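Local atomic coordinates of hypothetical Membrane Spanning Protein (Bacillus cereus, PDB entry 2FB5), a protein that probably condenses two ATP molecules into cyclic di-AMP, acting as a diadenylate cyclase needed for efficient spore formation. Residues N34-D37 with C42-C45; A137-V140 with V146-A149; T192-A195 with L200-I203. All coordinates share one frame; numbering follows the deposited sequence.

From the N terminus the chain runs along helix 4-35, and interaction 1 closes the short loop that leads into helix 47-70, far out on the surface of the CdaS N-terminal region. The chain then enters the nucleotide-binding region, where interaction 2 pairs the strands of the hairpin 137-141/144-150. Interaction 3 pairs those of the last hairpin, 192-196/199-203. The three closures follow one another in series; none nests in or crosses another. Interactions 2 and 3 belong to one mixed sheet, with centres about 18 Å apart and strands 94-98 and 181-185 between their hairpins, whereas the centre of interaction 1 lies about 52 Å from that of interaction 2.

Interaction 1 of 3, residues N34-D37 with C42-C45; sequences NAID and CILC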
loop_
_atom_site.group_PDB
_atom_site.type_symbol
_atom_site.label_atom_id
_atom_site.label_comp_id
_atom_site.label_asym_id
_atom_site.label_seq_id
_atom_site.Cartn_x
_atom_site.Cartn_y
_atom_site.Cartn_z
ATOM N N ASN A 34 -14.587 -20.155 34.513
ATOM C CA ASN A 34 -15.823 -20.861 34.820
ATOM C C ASN A 34 -15.568 -22.165 35.582
ATOM O O ASN A 34 -16.329 -22.505 36.494
ATOM C CB ASN A 34 -16.645 -21.128 33.550
ATOM C CG ASN A 34 -17.319 -19.870 33.011
ATOM O OD1 ASN A 34 -17.017 -19.417 31.904
ATOM N ND2 ASN A 34 -18.226 -19.302 33.790
ATOM N N ALA A 35 -14.489 -22.867 35.242
ATOM C CA ALA A 35 -14.194 -24.172 35.861
ATOM C C ALA A 35 -13.853 -24.119 37.361
ATOM O O ALA A 35 -14.109 -25.078 38.088
ATOM C CB ALA A 35 -13.100 -24.890 35.099
ATOM N N ILE A 36 -13.276 -23.007 37.823
ATOM C CA ILE A 36 -12.808 -22.925 39.204
ATOM C C ILE A 36 -13.955 -23.083 40.218
ATOM O O ILE A 36 -13.735 -23.558 41.345
ATOM C CB ILE A 36 -11.969 -21.634 39.473
ATOM C CG1 ILE A 36 -11.188 -21.756 40.798
ATOM C CG2 ILE A 36 -12.857 -20.397 39.430
ATOM C CD1 ILE A 36 -10.143 -20.661 41.046
ATOM N N ASP A 37 -15.171 -22.725 39.808
ATOM C CA ASP A 37 -16.341 -22.847 40.680
ATOM C C ASP A 37 -16.764 -24.288 40.948
ATOM O O ASP A 37 -17.494 -24.552 41.906
ATOM C CB ASP A 37 -17.518 -22.065 40.111
ATOM C CG ASP A 37 -17.415 -20.581 40.394
ATOM O OD1 ASP A 37 -16.782 -20.213 41.405
ATOM O OD2 ASP A 37 -17.956 -19.778 39.603
ATOM N N CYS A 42 -9.873 -28.905 39.299
ATOM C CA CYS A 42 -8.739 -28.165 39.824
ATOM C C CYS A 42 -8.004 -27.531 38.653
ATOM O O CYS A 42 -7.334 -28.229 37.885
ATOM C CB CYS A 42 -7.802 -29.083 40.614
ATOM S SG CYS A 42 -6.376 -28.186 41.265
ATOM N N ILE A 43 -8.128 -26.211 38.523
ATOM C CA ILE A 43 -7.675 -25.520 37.307
ATOM C C ILE A 43 -6.152 -25.445 37.176
ATOM O O ILE A 43 -5.627 -25.014 36.146
ATOM C CB ILE A 43 -8.311 -24.117 37.163
ATOM C CG1 ILE A 43 -7.858 -23.196 38.301
ATOM C CG2 ILE A 43 -9.833 -24.258 37.097
ATOM C CD1 ILE A 43 -8.080 -21.702 38.035
ATOM N N LEU A 44 -5.453 -25.882 38.222
ATOM C CA LEU A 44 -4.005 -25.974 38.190
ATOM C C LEU A 44 -3.515 -26.909 37.077
ATOM O O LEU A 44 -2.408 -26.743 36.570
ATOM C CB LEU A 44 -3.454 -26.420 39.557
ATOM C CG LEU A 44 -3.585 -25.405 40.706
ATOM C CD1 LEU A 44 -3.149 -26.042 42.010
ATOM C CD2 LEU A 44 -2.781 -24.133 40.453
ATOM N N CYS A 45 -4.348 -27.868 36.685
ATOM C CA CYS A 45 -3.991 -28.785 35.613
ATOM C C CYS A 45 -3.931 -28.099 34.240
ATOM O O CYS A 45 -3.421 -28.675 33.285
ATOM C CB CYS A 45 -4.956 -29.978 35.589
ATOM S SG CYS A 45 -6.595 -29.552 35.019
#
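Ile43 meets Ala35 and Ile36 with two of its branches at once, and the side chains meet only through carbon atoms. Its side chain is directed at segment 34-37, where CG2 of Ile43 lies against the backbone, 3.7 Å from N of Ile36. The same methyl touches Ala35, whose CB points toward segment 42-45 and comes within 3.9 Å of Ile43 CG2. The second branch of Ile43 ends against Ile36. With chi1 at 64°, CG1 of Ile43 sits between its own backbone N and carbonyl carbon while CG2 is turned to the side of the N, and the extended chi2 carries CD1 away from the backbone. There the ends of the two side chains meet, CD1 of Ile36 lying 3.8 Å from CD1 of Ile43. Ile36 reaches this point through an extended side chain: its CG1 is anti to the backbone N (chi1 -165°), and its chi2 is also near trans. The two isoleucines cross obliquely, with CB of Ile36 at 4.1 Å from both CG2 and CD1 of Ile43, so that it faces the fork between those two methyls. Ala35 adds its single methyl beside this crossing, and Ile43 gives up the most surface of the three residues. On its own side Ile43 begins a short 3-10 segment, with a backbone bond from Cys45 N to Cys42 O at 3.2 Å. The contact is small, burying 131 Å² over both sides, and it lies on the surface, about 35 Å from the centre of the chain. It joins the end of the long helix 4-35 to the 3-10 segment leading toward helix 47-70, thus closing the connection between the two long helices of the CdaS N-terminal region.

Interaction 2 of 3, residues A137-V140 with V146-A149; sequences AVLV and VSAA
The beta hairpin of strands 137-141 and 144-150 is paired here through Leu139, which faces both Val146 and Ser147 across the strands. Leu139 N donates to Ser147 O at 2.9 Å, nearly straight at 165°. Leu139 O receives Val146 N at 2.8 Å, a more bent bond of 142°. One residue bonded to two successive ones, with Val146 in a helical backbone conformation, is the pattern of a classic beta bulge. It leaves the side chains of Leu139 and Val146 side by side and pointing the same way, CG of Leu139 being 3.9 Å from CB of Val146. Ser147 reaches the same side of the sheet, its OG 3.6 Å from CB of Leu139; a chi1 of 48° places that hydroxyl between the backbone N and carbonyl carbon, and Asn150 OD1 is its hydrogen-bond partner. Beyond the bulge, CG2 of Val138 meets CB of Ala148 at 3.8 Å, and helix 120-126 packs on both through Ile126. A CA-H...O contact from Val138 CA to Ser147 O, 3.3 Å, supplements the backbone bonds. The far edge of strand 137-141 is bonded to strand 94-98, whereas segment 146-149 turns a corner at Ala148 and Ala149.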
loop_
_atom_site.group_PDB
_atom_site.type_symbol
_atom_site.label_atom_id
_atom_site.label_comp_id
_atom_site.label_asym_id
_atom_site.label_seq_id
_atom_site.Cartn_x
_atom_site.Cartn_y
_atom_site.Cartn_z
ATOM N N ALA A 137 29.154 -3.655 16.745
ATOM C CA ALA A 137 27.964 -3.991 15.971
ATOM C C ALA A 137 28.293 -4.486 14.575
ATOM O O ALA A 137 29.221 -3.995 13.934
ATOM C CB ALA A 137 27.052 -2.780 15.862
ATOM N N VAL A 138 27.496 -5.436 14.100
ATOM C CA VAL A 138 27.466 -5.769 12.685
ATOM C C VAL A 138 26.459 -4.850 11.991
ATOM O O VAL A 138 25.396 -4.569 12.541
ATOM C CB VAL A 138 27.084 -7.255 12.478
ATOM C CG1 VAL A 138 26.450 -7.487 11.113
ATOM C CG2 VAL A 138 28.313 -8.115 12.646
ATOM N N LEU A 139 26.803 -4.379 10.798
ATOM C CA LEU A 139 25.867 -3.639 9.958
ATOM C C LEU A 139 25.447 -4.524 8.795
ATOM O O LEU A 139 26.301 -5.055 8.089
ATOM C CB LEU A 139 26.518 -2.375 9.403
ATOM C CG LEU A 139 25.763 -1.580 8.316
ATOM C CD1 LEU A 139 24.333 -1.236 8.761
ATOM C CD2 LEU A 139 26.543 -0.306 7.981
ATOM N N VAL A 140 24.136 -4.649 8.588
ATOM C CA VAL A 140 23.588 -5.448 7.488
ATOM C C VAL A 140 22.872 -4.485 6.532
ATOM O O VAL A 140 22.074 -3.654 6.971
ATOM C CB VAL A 140 22.587 -6.506 8.021
ATOM C CG1 VAL A 140 21.712 -7.070 6.905
ATOM C CG2 VAL A 140 23.312 -7.624 8.774
ATOM N N VAL A 146 27.894 -5.603 5.857
ATOM C CA VAL A 146 28.753 -4.511 5.406
ATOM C C VAL A 146 30.048 -4.509 6.218
ATOM O O VAL A 146 31.145 -4.435 5.657
ATOM C CB VAL A 146 28.047 -3.125 5.533
ATOM C CG1 VAL A 146 28.962 -1.999 5.039
ATOM C CG2 VAL A 146 26.727 -3.106 4.762
ATOM N N SER A 147 29.908 -4.572 7.543
ATOM C CA SER A 147 31.012 -4.378 8.458
ATOM C C SER A 147 30.680 -4.950 9.827
ATOM O O SER A 147 29.521 -5.270 10.106
ATOM C CB SER A 147 31.308 -2.878 8.593
ATOM O OG SER A 147 30.107 -2.167 8.814
ATOM N N ALA A 148 31.702 -5.046 10.681
ATOM C CA ALA A 148 31.561 -5.578 12.035
ATOM C C ALA A 148 32.440 -4.786 12.982
ATOM O O ALA A 148 33.258 -3.976 12.541
ATOM C CB ALA A 148 31.952 -7.067 12.067
ATOM N N ALA A 149 32.295 -5.045 14.279
ATOM C CA ALA A 149 33.036 -4.323 15.311
ATOM C C ALA A 149 32.783 -2.809 15.218
ATOM O O ALA A 149 33.640 -1.986 15.575
ATOM C CB ALA A 149 34.531 -4.656 15.235
#

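Interaction 3 of 3, residues T192-A195 with L200-I203; sequences TSFA and LYTI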
loop_
_atom_site.group_PDB
_atom_site.type_symbol
_atom_site.label_atom_id
_atom_site.label_comp_id
_atom_site.label_asym_id
_atom_site.label_seq_id
_atom_site.Cartn_x
_atom_site.Cartn_y
_atom_site.Cartn_z
ATOM N N THR A 192 16.821 -12.013 23.744
ATOM C CA THR A 192 16.926 -11.326 22.467
ATOM C C THR A 192 15.902 -10.205 22.387
ATOM O O THR A 192 14.743 -10.391 22.772
ATOM C CB THR A 192 16.740 -12.296 21.303
ATOM O OG1 THR A 192 15.432 -12.864 21.375
ATOM C CG2 THR A 192 17.750 -13.397 21.399
ATOM N N SER A 193 16.361 -9.046 21.911
ATOM C CA SER A 193 15.573 -7.823 21.778
ATOM C C SER A 193 15.797 -7.191 20.401
ATOM O O SER A 193 16.751 -7.544 19.701
ATOM C CB SER A 193 16.043 -6.803 22.818
ATOM O OG SER A 193 15.902 -7.293 24.133
ATOM N N PHE A 194 14.929 -6.262 20.011
ATOM C CA PHE A 194 15.326 -5.272 19.003
ATOM C C PHE A 194 14.947 -3.878 19.443
ATOM O O PHE A 194 13.965 -3.704 20.172
ATOM C CB PHE A 194 14.796 -5.575 17.594
ATOM C CG PHE A 194 13.298 -5.455 17.447
ATOM C CD1 PHE A 194 12.698 -4.219 17.258
ATOM C CD2 PHE A 194 12.500 -6.593 17.447
ATOM C CE1 PHE A 194 11.321 -4.103 17.104
ATOM C CE2 PHE A 194 11.115 -6.487 17.283
ATOM C CZ PHE A 194 10.530 -5.237 17.119
ATOM N N ALA A 195 15.737 -2.900 19.018
ATOM C CA ALA A 195 15.401 -1.501 19.217
ATOM C C ALA A 195 14.878 -0.910 17.921
ATOM O O ALA A 195 15.425 -1.160 16.835
ATOM C CB ALA A 195 16.616 -0.707 19.692
ATOM N N LEU A 200 13.043 -0.367 23.130
ATOM C CA LEU A 200 13.563 -1.731 23.123
ATOM C C LEU A 200 12.442 -2.742 23.346
ATOM O O LEU A 200 11.694 -2.629 24.330
ATOM C CB LEU A 200 14.637 -1.872 24.213
ATOM C CG LEU A 200 15.469 -3.154 24.271
ATOM C CD1 LEU A 200 16.448 -3.218 23.103
ATOM C CD2 LEU A 200 16.226 -3.197 25.599
ATOM N N TYR A 201 12.329 -3.723 22.443
ATOM C CA TYR A 201 11.287 -4.756 22.519
ATOM C C TYR A 201 11.896 -6.136 22.685
ATOM O O TYR A 201 12.785 -6.511 21.924
ATOM C CB TYR A 201 10.435 -4.791 21.240
ATOM C CG TYR A 201 9.738 -3.497 20.906
ATOM C CD1 TYR A 201 8.478 -3.204 21.436
ATOM C CD2 TYR A 201 10.339 -2.561 20.065
ATOM C CE1 TYR A 201 7.830 -2.010 21.126
ATOM C CE2 TYR A 201 9.704 -1.375 19.744
ATOM C CZ TYR A 201 8.448 -1.101 20.276
ATOM O OH TYR A 201 7.831 0.088 19.967
ATOM N N THR A 202 11.396 -6.895 23.657
ATOM C CA THR A 202 11.821 -8.272 23.846
ATOM C C THR A 202 11.197 -9.123 22.761
ATOM O O THR A 202 10.024 -8.955 22.433
ATOM C CB THR A 202 11.429 -8.795 25.253
ATOM O OG1 THR A 202 11.989 -7.924 26.242
ATOM C CG2 THR A 202 11.963 -10.201 25.495
ATOM N N ILE A 203 11.991 -10.007 22.176
ATOM C CA ILE A 203 11.477 -10.974 21.221
ATOM C C ILE A 203 11.836 -12.384 21.669
ATOM O O ILE A 203 12.847 -12.595 22.338
ATOM C CB ILE A 203 11.999 -10.734 19.768
ATOM C CG1 ILE A 203 13.523 -10.534 19.733
ATOM C CG2 ILE A 203 11.284 -9.550 19.139
ATOM C CD1 ILE A 203 14.130 -10.398 18.327
HETATM O O HOH W 1 14.227 -13.341 24.524
HETATM O O HOH W 2 14.090 -6.293 25.997
#
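Ile203 O is approached by two groups: water 1 donates to it at 2.7 Å, and Thr192 OG1 lies 2.8 Å from it, probably a hydrogen bond, though the hydroxyl proton could turn to a different acceptor. Water 1 also accepts from Thr192 N, so it bridges Thr192 N and Ile203 O. Chi1 of Thr192, 62°, sets OG1 between its backbone N and carbonyl carbon, and the side chain crosses that of Ile203 at about a right angle. In the same pair, Ile203 N donates to Thr192 O at 2.8 Å. Phe194 and Tyr201 are a hydrogen-bonded pair, Phe194 N to Tyr201 O and Tyr201 N to Phe194 O, the latter the straighter at 172°. This is the C-terminal beta hairpin, strands 192-196 and 199-203, and the latter is the outermost strand of the sheet within the chain. On the face carrying Phe194, CB of Tyr201 sits over one face of the Phe194 ring, a CH-pi contact 4.3 Å from the ring centroid. The two rings are inclined at 40°, with CE1 of Phe194 3.5 Å from CD2 of Tyr201, while CG2 of Ile203 touches CE2 of Phe194 at 3.6 Å. On the other face, Leu200 CD1 touches Ser193 CB at 3.6 Å, and water 2 links the hydroxyls of Ser193 and Thr202. Helix 166-175 packs against Ala195 and Leu200 there, and strand 181-185 continues the sheet beyond Ser193 and Ala195.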